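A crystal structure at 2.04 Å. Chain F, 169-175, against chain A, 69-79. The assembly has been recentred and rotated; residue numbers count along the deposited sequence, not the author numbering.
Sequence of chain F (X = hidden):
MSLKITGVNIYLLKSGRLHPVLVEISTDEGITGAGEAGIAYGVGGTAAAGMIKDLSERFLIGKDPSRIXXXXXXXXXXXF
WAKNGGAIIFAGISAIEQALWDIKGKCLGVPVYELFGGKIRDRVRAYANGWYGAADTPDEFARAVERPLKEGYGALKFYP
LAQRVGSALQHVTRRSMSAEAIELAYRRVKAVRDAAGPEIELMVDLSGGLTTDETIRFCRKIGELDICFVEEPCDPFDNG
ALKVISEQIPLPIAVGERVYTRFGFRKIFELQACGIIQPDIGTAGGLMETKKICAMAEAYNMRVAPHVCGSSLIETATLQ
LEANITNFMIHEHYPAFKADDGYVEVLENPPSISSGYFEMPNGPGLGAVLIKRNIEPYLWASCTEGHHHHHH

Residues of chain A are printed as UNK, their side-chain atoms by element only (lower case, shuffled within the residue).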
ATOM      1  N   LEU F 169     -38.066 -14.011  18.484  1.00 32.46           N
ATOM      2  CA  LEU F 169     -37.317 -13.333  17.433  1.00 29.70           C
ATOM      3  C   LEU F 169     -35.851 -13.243  17.869  1.00 28.70           C
ATOM      4  O   LEU F 169     -35.555 -12.861  19.004  1.00 27.69           O
ATOM      5  CB  LEU F 169     -37.892 -11.928  17.205  1.00 29.63           C
ATOM      6  CG  LEU F 169     -38.905 -11.691  16.071  1.00 32.10           C
ATOM      7  CD1 LEU F 169     -39.816 -12.887  15.876  1.00 31.35           C
ATOM      8  CD2 LEU F 169     -39.719 -10.446  16.399  1.00 31.09           C
ATOM      9  N   GLN F 170     -34.939 -13.599  16.972  1.00 24.90           N
ATOM     10  CA  GLN F 170     -33.518 -13.557  17.293  1.00 25.34           C
ATOM     11  C   GLN F 170     -32.674 -13.094  16.110  1.00 25.77           C
ATOM     12  O   GLN F 170     -33.130 -13.118  14.960  1.00 25.66           O
ATOM     13  CB  GLN F 170     -33.048 -14.939  17.737  1.00 24.89           C
ATOM     14  CG  GLN F 170     -33.306 -16.027  16.707  1.00 23.45           C
ATOM     15  CD  GLN F 170     -32.796 -17.384  17.152  1.00 26.74           C
ATOM     16  OE1 GLN F 170     -33.141 -17.869  18.234  1.00 27.43           O
ATOM     17  NE2 GLN F 170     -31.970 -18.006  16.317  1.00 24.98           N
ATOM     18  N   HIS F 171     -31.444 -12.677  16.401  1.00 23.48           N
ATOM     19  CA  HIS F 171     -30.527 -12.220  15.367  1.00 22.27           C
ATOM     20  C   HIS F 171     -30.168 -13.338  14.407  1.00 20.27           C
ATOM     21  O   HIS F 171     -30.442 -14.512  14.665  1.00 19.98           O
ATOM     22  CB  HIS F 171     -29.225 -11.683  15.971  1.00 24.45           C
ATOM     23  CG  HIS F 171     -29.369 -10.356  16.643  1.00 27.39           C
ATOM     24  ND1 HIS F 171     -29.898 -10.216  17.908  1.00 29.46           N
ATOM     25  CD2 HIS F 171     -29.085  -9.104  16.212  1.00 27.87           C
ATOM     26  CE1 HIS F 171     -29.934  -8.934  18.227  1.00 30.76           C
ATOM     27  NE2 HIS F 171     -29.446  -8.238  17.215  1.00 30.17           N
ATOM     28  N   VAL F 172     -29.527 -12.947  13.313  1.00 18.41           N
ATOM     29  CA  VAL F 172     -29.076 -13.863  12.278  1.00 16.19           C
ATOM     30  C   VAL F 172     -28.153 -14.921  12.858  1.00 15.62           C
ATOM     31  O   VAL F 172     -27.328 -14.632  13.731  1.00 12.70           O
ATOM     32  CB  VAL F 172     -28.295 -13.106  11.173  1.00 16.85           C
ATOM     33  CG1 VAL F 172     -27.648 -14.097  10.211  1.00 15.36           C
ATOM     34  CG2 VAL F 172     -29.240 -12.175  10.421  1.00 15.16           C
ATOM     35  N   THR F 173     -28.293 -16.145  12.360  1.00 13.61           N
ATOM     36  CA  THR F 173     -27.463 -17.250  12.799  1.00 15.31           C
ATOM     37  C   THR F 173     -26.382 -17.535  11.769  1.00 17.01           C
ATOM     38  O   THR F 173     -26.666 -17.689  10.582  1.00 15.85           O
ATOM     39  CB  THR F 173     -28.295 -18.526  13.017  1.00 17.84           C
ATOM     40  OG1 THR F 173     -29.033 -18.405  14.238  1.00 19.12           O
ATOM     41  CG2 THR F 173     -27.391 -19.753  13.088  1.00 18.88           C
ATOM     42  N   ARG F 174     -25.140 -17.582  12.240  1.00 16.40           N
ATOM     43  CA  ARG F 174     -23.988 -17.869  11.406  1.00 15.60           C
ATOM     44  C   ARG F 174     -23.929 -17.073  10.101  1.00 17.00           C
ATOM     45  O   ARG F 174     -23.593 -17.609   9.045  1.00 16.55           O
ATOM     46  CB  ARG F 174     -23.926 -19.376  11.130  1.00 16.61           C
ATOM     47  CG  ARG F 174     -23.615 -20.209  12.379  1.00 17.78           C
ATOM     48  CD  ARG F 174     -23.545 -21.711  12.087  1.00 17.41           C
ATOM     49  NE  ARG F 174     -24.866 -22.306  11.901  1.00 20.15           N
ATOM     50  CZ  ARG F 174     -25.671 -22.673  12.896  1.00 21.85           C
ATOM     51  NH1 ARG F 174     -25.298 -22.513  14.160  1.00 20.22           N
ATOM     52  NH2 ARG F 174     -26.851 -23.205  12.626  1.00 23.82           N
ATOM     53  N   ARG F 175     -24.268 -15.790  10.190  1.00 16.69           N
ATOM     54  CA  ARG F 175     -24.226 -14.889   9.042  1.00 18.29           C
ATOM     55  C   ARG F 175     -24.954 -15.421   7.815  1.00 19.74           C
ATOM     56  O   ARG F 175     -24.614 -15.039   6.699  1.00 19.64           O
ATOM     57  CB  ARG F 175     -22.769 -14.615   8.649  1.00 17.04           C
ATOM     58  CG  ARG F 175     -21.902 -13.997   9.747  1.00 17.93           C
ATOM     59  CD  ARG F 175     -20.424 -14.179   9.405  1.00 18.76           C
ATOM     60  NE  ARG F 175     -19.529 -13.650  10.431  1.00 20.91           N
ATOM     61  CZ  ARG F 175     -18.220 -13.884  10.456  1.00 20.21           C
ATOM     62  NH1 ARG F 175     -17.664 -14.638   9.516  1.00 18.76           N
ATOM     63  NH2 ARG F 175     -17.464 -13.364  11.411  1.00 21.75           N
TER
ATOM     64  N   UNK A  69     -19.341 -27.196  18.289  1.00 15.90           N
ATOM     65  CA  UNK A  69     -19.248 -26.098  17.327  1.00 16.03           C
ATOM     66  C   UNK A  69     -20.543 -25.288  17.328  1.00 16.19           C
ATOM     67  O   UNK A  69     -20.512 -24.061  17.253  1.00 14.08           O
ATOM     68  c   UNK A  69     -17.547 -27.123  15.670  1.00 21.46           C
ATOM     69  o   UNK A  69     -15.374 -26.308  15.126  1.00 22.52           O
ATOM     70  o   UNK A  69     -17.007 -24.842  15.146  1.00 24.59           O
ATOM     71  c   UNK A  69     -16.576 -26.008  15.291  1.00 22.82           C
ATOM     72  c   UNK A  69     -18.972 -26.630  15.912  1.00 19.52           C
ATOM     73  N   UNK A  70     -21.686 -25.968  17.415  1.00 14.63           N
ATOM     74  CA  UNK A  70     -22.965 -25.260  17.419  1.00 13.66           C
ATOM     75  C   UNK A  70     -23.127 -24.366  18.643  1.00 13.46           C
ATOM     76  O   UNK A  70     -23.564 -23.221  18.527  1.00 13.14           O
ATOM     77  o   UNK A  70     -27.231 -26.597  15.976  1.00 22.97           O
ATOM     78  o   UNK A  70     -26.980 -27.203  18.066  1.00 22.84           O
ATOM     79  c   UNK A  70     -24.138 -26.243  17.356  1.00 14.65           C
ATOM     80  c   UNK A  70     -26.654 -26.515  17.082  1.00 20.53           C
ATOM     81  c   UNK A  70     -25.495 -25.540  17.228  1.00 17.02           C
ATOM     82  N   UNK A  71     -22.780 -24.896  19.811  1.00 12.73           N
ATOM     83  CA  UNK A  71     -22.889 -24.141  21.055  1.00 12.38           C
ATOM     84  C   UNK A  71     -21.981 -22.918  21.035  1.00 11.17           C
ATOM     85  O   UNK A  71     -22.368 -21.838  21.479  1.00  9.80           O
ATOM     86  c   UNK A  71     -24.753 -25.041  23.374  1.00 21.62           C
ATOM     87  c   UNK A  71     -24.145 -26.887  21.832  1.00 25.83           C
ATOM     88  c   UNK A  71     -23.623 -25.913  22.861  1.00 19.32           C
ATOM     89  c   UNK A  71     -22.530 -25.028  22.251  1.00 15.86           C
ATOM     90  N   UNK A  72     -20.767 -23.089  20.524  1.00 11.76           N
ATOM     91  CA  UNK A  72     -19.825 -21.978  20.453  1.00 11.83           C
ATOM     92  C   UNK A  72     -20.441 -20.918  19.544  1.00 11.86           C
ATOM     93  O   UNK A  72     -20.532 -19.741  19.896  1.00 10.72           O
ATOM     94  c   UNK A  72     -16.931 -20.394  19.459  1.00 13.11           C
ATOM     95  c   UNK A  72     -16.725 -18.613  17.852  1.00 12.21           C
ATOM     96  c   UNK A  72     -15.147 -18.713  19.690  1.00 13.28           C
ATOM     97  n   UNK A  72     -15.568 -20.651  21.225  1.00 13.45           N
ATOM     98  c   UNK A  72     -18.494 -22.448  19.864  1.00 11.47           C
ATOM     99  c   UNK A  72     -16.497 -21.665  21.255  1.00 12.06           C
ATOM    100  c   UNK A  72     -15.812 -19.857  20.136  1.00 12.19           C
ATOM    101  c   UNK A  72     -17.391 -19.756  18.297  1.00 14.84           C
ATOM    102  c   UNK A  72     -15.616 -18.106  18.551  1.00 13.71           C
ATOM    103  c   UNK A  72     -17.352 -21.551  20.191  1.00 12.75           C
ATOM    104  N   UNK A  73     -20.890 -21.356  18.372  1.00 11.65           N
ATOM    105  CA  UNK A  73     -21.505 -20.448  17.412  1.00 13.61           C
ATOM    106  C   UNK A  73     -22.712 -19.706  17.998  1.00 13.75           C
ATOM    107  O   UNK A  73     -22.908 -18.517  17.732  1.00 12.38           O
ATOM    108  c   UNK A  73     -21.925 -21.225  16.159  1.00 16.23           C
ATOM    109  o   UNK A  73     -22.644 -20.394  15.266  1.00 22.38           O
ATOM    110  N   UNK A  74     -23.519 -20.406  18.793  1.00 11.70           N
ATOM    111  CA  UNK A  74     -24.700 -19.791  19.400  1.00 13.11           C
ATOM    112  C   UNK A  74     -24.317 -18.677  20.383  1.00 11.27           C
ATOM    113  O   UNK A  74     -24.920 -17.597  20.386  1.00  9.78           O
ATOM    114  c   UNK A  74     -25.545 -20.846  20.145  1.00 15.14           C
ATOM    115  o   UNK A  74     -25.956 -21.869  19.226  1.00 16.89           O
ATOM    116  c   UNK A  74     -26.777 -20.202  20.758  1.00 16.09           C
ATOM    117  N   UNK A  75     -23.326 -18.945  21.228  1.00 11.66           N
ATOM    118  CA  UNK A  75     -22.877 -17.942  22.193  1.00 11.81           C
ATOM    119  C   UNK A  75     -22.248 -16.765  21.459  1.00 12.47           C
ATOM    120  O   UNK A  75     -22.423 -15.610  21.844  1.00 11.95           O
ATOM    121 se   UNK A  75     -21.351 -20.249  25.496  1.00 26.05          SE
ATOM    122  c   UNK A  75     -22.493 -19.626  24.060  1.00 16.86           C
ATOM    123  c   UNK A  75     -20.255 -21.474  24.484  1.00 17.81           C
ATOM    124  c   UNK A  75     -21.870 -18.549  23.180  1.00 12.72           C
ATOM    125  N   UNK A  76     -21.522 -17.058  20.388  1.00 12.35           N
ATOM    126  CA  UNK A  76     -20.905 -15.989  19.616  1.00 11.63           C
ATOM    127  C   UNK A  76     -21.985 -15.120  18.985  1.00 11.92           C
ATOM    128  O   UNK A  76     -21.977 -13.900  19.113  1.00 10.29           O
ATOM    129  c   UNK A  76     -19.223 -13.743  16.036  1.00 13.32           C
ATOM    130  c   UNK A  76     -19.865 -14.830  16.655  1.00 13.17           C
ATOM    131  c   UNK A  76     -19.292 -15.470  17.756  1.00 12.24           C
ATOM    132  c   UNK A  76     -20.037 -16.555  18.497  1.00 10.44           C
ATOM    133  c   UNK A  76     -17.998 -13.302  16.526  1.00 15.66           C
ATOM    134  o   UNK A  76     -17.364 -12.223  15.944  1.00 13.18           O
ATOM    135  c   UNK A  76     -17.409 -13.935  17.615  1.00 12.71           C
ATOM    136  c   UNK A  76     -18.057 -15.011  18.220  1.00  9.34           C
ATOM    137  N   UNK A  77     -22.922 -15.773  18.306  1.00 10.49           N
ATOM    138  CA  UNK A  77     -23.997 -15.079  17.600  1.00 11.73           C
ATOM    139  C   UNK A  77     -25.046 -14.337  18.409  1.00 11.85           C
ATOM    140  O   UNK A  77     -25.550 -13.305  17.966  1.00 13.42           O
ATOM    141  c   UNK A  77     -23.895 -16.551  15.539  1.00 16.18           C
ATOM    142  c   UNK A  77     -24.744 -16.060  16.690  1.00 10.92           C
ATOM    143  o   UNK A  77     -24.348 -17.467  14.811  1.00 15.92           O
ATOM    144  o   UNK A  77     -22.777 -16.023  15.367  1.00 15.86           O
ATOM    145  N   UNK A  78     -25.377 -14.851  19.586  1.00 12.11           N
ATOM    146  CA  UNK A  78     -26.450 -14.257  20.364  1.00 13.46           C
ATOM    147  C   UNK A  78     -26.145 -13.576  21.684  1.00 13.38           C
ATOM    148  O   UNK A  78     -27.056 -13.113  22.355  1.00 13.34           O
ATOM    149  c   UNK A  78     -27.764 -17.082  18.651  1.00 16.15           C
ATOM    150  c   UNK A  78     -27.519 -15.332  20.554  1.00 15.84           C
ATOM    151  c   UNK A  78     -28.952 -15.861  17.271  1.00 16.32           C
ATOM    152  n   UNK A  78     -28.757 -15.157  18.370  1.00 14.31           N
ATOM    153  c   UNK A  78     -28.006 -15.896  19.258  1.00 14.45           C
ATOM    154  n   UNK A  78     -28.360 -17.032  17.415  1.00 15.35           N
ATOM    155  N   UNK A  79     -24.876 -13.507  22.055  1.00 13.43           N
ATOM    156  CA  UNK A  79     -24.490 -12.849  23.305  1.00 12.54           C
ATOM    157  C   UNK A  79     -24.420 -11.346  23.072  1.00 12.70           C
ATOM    158  O   UNK A  79     -24.532 -10.547  24.011  1.00 13.05           O
ATOM    159  c   UNK A  79     -23.115 -13.333  23.749  1.00 13.77           C
ATOM    160  o   UNK A  79     -22.153 -13.076  22.736  1.00 13.04           O
TER
HETATM  161  O   HOH W   1     -25.920 -12.651  15.200  1.00 13.13           O
HETATM  162  O   HOH W   2     -30.583 -13.116  19.333  1.00 17.80           O

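Position 69 of chain A has three side-chain carbons, the last carrying two oxygens; the chain length makes it Glu A69, which lies out of reach of chain F. Position 70 repeats that pattern, so it is Glu A70. Its CG comes within 4.3 Å of Arg F174 NH1, a contact through the aliphatic part of the side chain. Position 71 has four carbons forked at the second, which identifies Leu A71, and its CA-to-CB bond points away from chain F. At position 72, one carbon leads to fused five- and six-membered rings with a single nitrogen: Trp A72, also remote.

Position 73 has one carbon and one oxygen, hence Ser A73. Its OG packs 3.1 Å from Arg F174 CG and lies at the edge of the guanidinium, near its plane. Position 74 has a carbon bearing one oxygen and one carbon, the branching of Thr A74; its OG1 donates to Glu A70 O at 2.8 Å, bonding back to the helix. Position 75, unbranched with a selenium between its second and last carbons, is selenomethionine, Met A75, distant from chain F. Position 76 carries a six-carbon ring with one oxygen, so it is Tyr A76, whose hydroxyl is hydrogen-bonded elsewhere in the structure.

Position 77 has two carbons, the second carrying two oxygens: Asp A77. One carboxylate oxygen, OD2, accepts from Arg F174 N at 2.7 Å with an N-H...O angle of 162°, a short and nearly straight bond. Position 78 has one carbon and a five-membered ring of three carbons and two nitrogens, which is His A78. Its CE1 lies 3.3 Å from His F171 O, and its NE2 3.5 Å from Thr F173 OG1; both oxygens approach the ring edge near its plane. Position 79, one carbon and one oxygen, is Ser A79, whose OG donates to Met A75 O at 2.7 Å.

The contact is made by the helical residues Glu A70, Ser A73, Asp A77 and His A78 against the loop that follows the strand ending at Gln F170, with the Arg F174 side chain running alongside Ser A73 towards Glu A70. Asp A77 OD2 holds the loop through the backbone amide of Arg F174, while the His A78 ring fits against successive loop residues. Two waters extend this attachment. Water 1 donates to Asp A77 O (2.9 Å) and Val F172 O (2.8 Å), joining two carbonyls that cannot bond each other directly; water 2 accepts from His F171 N (3.1 Å) and bonds His A78 ND1 (2.9 Å). Together the two stretches bury 372 Å².

Chain A, residues 69-79: EELWSTMYDHS
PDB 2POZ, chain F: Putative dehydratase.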